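Local atomic coordinates of transcriptional regulator, crp family (Thermotoga maritima, PDB entry 1O5L), a protein that probably binds DNA as a transcription factor of the Crp family, with a cyclic nucleotide-binding-type domain ahead of a helix-turn-helix domain. Residues G49-E54 against E94-L99. Residues are numbered along the deposited sequence; the frame is centred on the assembly and turned at random.
Sequences GTLKTE and ENSKIL
Ser96 OG takes the N-H of Thr50 at 3.2 Å, with an N-H...O angle of 151°. It gives its own proton to the carbonyl oxygen of Glu94, with OG 2.6 Å from Glu94 O and above that carbonyl's plane. A serine suits this buried place because one small hydroxyl serves as both acceptor and donor; OG lies anti to its own carbonyl carbon (chi1 -58°), the turn that brings it to Thr50 N. The threonine hydroxyl has two partners: Thr50 OG1 donates to Glu94 OE2 over 2.6 Å, meeting the anti lone pair of the carboxylate, and accepts a hydrogen bond from Lys69 NZ. That lysine would probably help to offset the glutamate's charge. A weak bond from Glu94 N to Thr50 O, 3.5 Å long, adds to the link. Gly49 lies against Ser96 and Asn95, where a CB would clash with Ser96 OG and Asn95 O and, at these backbone angles, jam against the preceding carbonyl oxygen. Its CA instead makes a CH...O contact with Asn95 O at 3.6 Å. Deeper in, Leu51 CD1 touches Ile98 CD1 at 4.1 Å, both side chains also resting on Leu46 of strand 42-48. An alanine at Ser96 would probably leave Thr50 N and Glu94 O without this shared mate, and so weaken the link between the two segments. Between strands 51-56 and 96-102, which belong to the two sheets of the cyclic nucleotide-binding-type beta roll, side-chain hydroxyls thus do much of the joining, while Leu51 and Ile98 carry the apolar packing.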
ATOM      1  N   GLY A  49     -11.572  16.104 -15.696  1.00 55.29           N
ATOM      2  CA  GLY A  49     -11.580  17.250 -14.800  1.00 55.27           C
ATOM      3  C   GLY A  49     -10.354  17.306 -13.892  1.00 55.12           C
ATOM      4  O   GLY A  49      -9.252  16.920 -14.291  1.00 55.32           O
ATOM      5  N   THR A  50     -10.544  17.823 -12.682  1.00 54.56           N
ATOM      6  CA  THR A  50      -9.461  18.015 -11.720  1.00 53.72           C
ATOM      7  C   THR A  50     -10.055  18.047 -10.306  1.00 53.81           C
ATOM      8  O   THR A  50     -11.027  18.767 -10.044  1.00 52.90           O
ATOM      9  CB  THR A  50      -8.693  19.364 -11.976  1.00 53.51           C
ATOM     10  OG1 THR A  50      -8.217  19.456 -13.323  1.00 52.88           O
ATOM     11  CG2 THR A  50      -7.409  19.427 -11.171  1.00 53.51           C
ATOM     12  N   LEU A  51      -9.439  17.292  -9.394  1.00 54.27           N
ATOM     13  CA  LEU A  51      -9.831  17.287  -8.000  1.00 54.45           C
ATOM     14  C   LEU A  51      -8.749  17.930  -7.140  1.00 54.89           C
ATOM     15  O   LEU A  51      -7.582  17.969  -7.540  1.00 55.37           O
ATOM     16  CB  LEU A  51     -10.085  15.864  -7.538  1.00 54.33           C
ATOM     17  CG  LEU A  51     -11.033  15.063  -8.431  1.00 54.17           C
ATOM     18  CD1 LEU A  51     -11.186  13.685  -7.884  1.00 53.36           C
ATOM     19  CD2 LEU A  51     -12.393  15.763  -8.536  1.00 54.78           C
ATOM     20  N   LYS A  52      -9.157  18.439  -5.972  1.00 55.08           N
ATOM     21  CA  LYS A  52      -8.247  18.931  -4.918  1.00 55.57           C
ATOM     22  C   LYS A  52      -8.417  18.132  -3.634  1.00 55.31           C
ATOM     23  O   LYS A  52      -9.546  17.835  -3.217  1.00 55.66           O
ATOM     24  CB  LYS A  52      -8.516  20.405  -4.636  1.00 55.94           C
ATOM     25  CG  LYS A  52      -7.932  21.306  -5.708  1.00 57.84           C
ATOM     26  CD  LYS A  52      -8.876  22.386  -6.153  1.00 60.94           C
ATOM     27  CE  LYS A  52      -9.049  23.478  -5.097  1.00 62.94           C
ATOM     28  NZ  LYS A  52      -8.986  24.841  -5.758  1.00 63.10           N
ATOM     29  N   THR A  53      -7.297  17.752  -3.026  1.00 54.87           N
ATOM     30  CA  THR A  53      -7.323  17.078  -1.747  1.00 54.66           C
ATOM     31  C   THR A  53      -6.895  18.081  -0.683  1.00 55.41           C
ATOM     32  O   THR A  53      -5.879  18.767  -0.849  1.00 55.03           O
ATOM     33  CB  THR A  53      -6.437  15.803  -1.728  1.00 54.67           C
ATOM     34  OG1 THR A  53      -5.078  16.089  -2.097  1.00 54.58           O
ATOM     35  CG2 THR A  53      -6.902  14.776  -2.749  1.00 54.16           C
ATOM     36  N   GLU A  54      -7.679  18.176   0.391  1.00 55.72           N
ATOM     37  CA  GLU A  54      -7.411  19.129   1.439  1.00 56.85           C
ATOM     38  C   GLU A  54      -7.663  18.527   2.822  1.00 57.16           C
ATOM     39  O   GLU A  54      -8.723  17.949   3.078  1.00 57.48           O
ATOM     40  CB  GLU A  54      -8.211  20.425   1.209  1.00 56.55           C
ATOM     41  CG  GLU A  54      -9.711  20.270   1.353  1.00 57.95           C
ATOM     42  CD  GLU A  54     -10.532  21.473   0.881  1.00 58.56           C
ATOM     43  OE1 GLU A  54      -9.994  22.350   0.152  1.00 59.31           O
ATOM     44  OE2 GLU A  54     -11.748  21.523   1.252  1.00 60.96           O
ATOM     45  N   GLU A  94     -12.620  21.753 -10.820  1.00 53.20           N
ATOM     46  CA  GLU A  94     -13.385  22.155 -11.974  1.00 54.21           C
ATOM     47  C   GLU A  94     -14.473  21.104 -12.220  1.00 53.54           C
ATOM     48  O   GLU A  94     -14.484  20.056 -11.564  1.00 53.14           O
ATOM     49  CB  GLU A  94     -12.471  22.279 -13.196  1.00 54.13           C
ATOM     50  CG  GLU A  94     -11.835  20.964 -13.660  1.00 56.56           C
ATOM     51  CD  GLU A  94     -10.976  21.156 -14.904  1.00 57.83           C
ATOM     52  OE1 GLU A  94     -11.470  21.765 -15.882  1.00 63.14           O
ATOM     53  OE2 GLU A  94      -9.803  20.720 -14.912  1.00 63.50           O
ATOM     54  N   ASN A  95     -15.375  21.372 -13.164  1.00 53.32           N
ATOM     55  CA  ASN A  95     -16.389  20.373 -13.550  1.00 54.02           C
ATOM     56  C   ASN A  95     -15.693  19.023 -13.788  1.00 53.47           C
ATOM     57  O   ASN A  95     -14.717  18.946 -14.528  1.00 54.08           O
ATOM     58  CB  ASN A  95     -17.159  20.793 -14.820  1.00 53.89           C
ATOM     59  CG  ASN A  95     -18.030  22.030 -14.613  1.00 55.47           C
ATOM     60  OD1 ASN A  95     -18.101  22.586 -13.517  1.00 58.39           O
ATOM     61  ND2 ASN A  95     -18.675  22.484 -15.685  1.00 55.89           N
ATOM     62  N   SER A  96     -16.158  17.974 -13.136  1.00 53.13           N
ATOM     63  CA  SER A  96     -15.458  16.695 -13.187  1.00 52.88           C
ATOM     64  C   SER A  96     -16.428  15.513 -13.266  1.00 53.45           C
ATOM     65  O   SER A  96     -17.638  15.658 -12.997  1.00 53.64           O
ATOM     66  CB  SER A  96     -14.553  16.552 -11.967  1.00 53.06           C
ATOM     67  OG  SER A  96     -13.597  17.590 -11.866  1.00 51.00           O
ATOM     68  N   LYS A  97     -15.898  14.358 -13.676  1.00 53.57           N
ATOM     69  CA  LYS A  97     -16.657  13.110 -13.757  1.00 53.63           C
ATOM     70  C   LYS A  97     -15.814  11.980 -13.196  1.00 53.51           C
ATOM     71  O   LYS A  97     -14.614  11.883 -13.443  1.00 52.53           O
ATOM     72  CB  LYS A  97     -17.056  12.760 -15.196  1.00 53.65           C
ATOM     73  CG  LYS A  97     -17.720  13.897 -15.944  1.00 54.64           C
ATOM     74  CD  LYS A  97     -18.274  13.459 -17.299  1.00 54.42           C
ATOM     75  CE  LYS A  97     -18.915  14.610 -18.031  1.00 54.31           C
ATOM     76  NZ  LYS A  97     -19.220  14.229 -19.438  1.00 57.07           N
ATOM     77  N   ILE A  98     -16.483  11.107 -12.464  1.00 54.23           N
ATOM     78  CA  ILE A  98     -15.858  10.028 -11.742  1.00 54.29           C
ATOM     79  C   ILE A  98     -16.597   8.741 -12.050  1.00 53.82           C
ATOM     80  O   ILE A  98     -17.796   8.750 -12.302  1.00 53.24           O
ATOM     81  CB  ILE A  98     -15.885  10.404 -10.230  1.00 54.77           C
ATOM     82  CG1 ILE A  98     -14.736  11.380  -9.962  1.00 54.93           C
ATOM     83  CG2 ILE A  98     -15.812   9.178  -9.267  1.00 55.99           C
ATOM     84  CD1 ILE A  98     -14.855  12.093  -8.634  1.00 56.18           C
ATOM     85  N   LEU A  99     -15.842   7.639 -12.044  1.00 53.67           N
ATOM     86  CA  LEU A  99     -16.384   6.296 -12.154  1.00 52.87           C
ATOM     87  C   LEU A  99     -16.347   5.688 -10.757  1.00 53.19           C
ATOM     88  O   LEU A  99     -15.315   5.774 -10.066  1.00 53.60           O
ATOM     89  CB  LEU A  99     -15.544   5.443 -13.109  1.00 52.41           C
ATOM     90  CG  LEU A  99     -15.862   3.944 -13.296  1.00 52.93           C
ATOM     91  CD1 LEU A  99     -17.299   3.655 -13.793  1.00 50.30           C
ATOM     92  CD2 LEU A  99     -14.812   3.349 -14.266  1.00 52.62           C
TER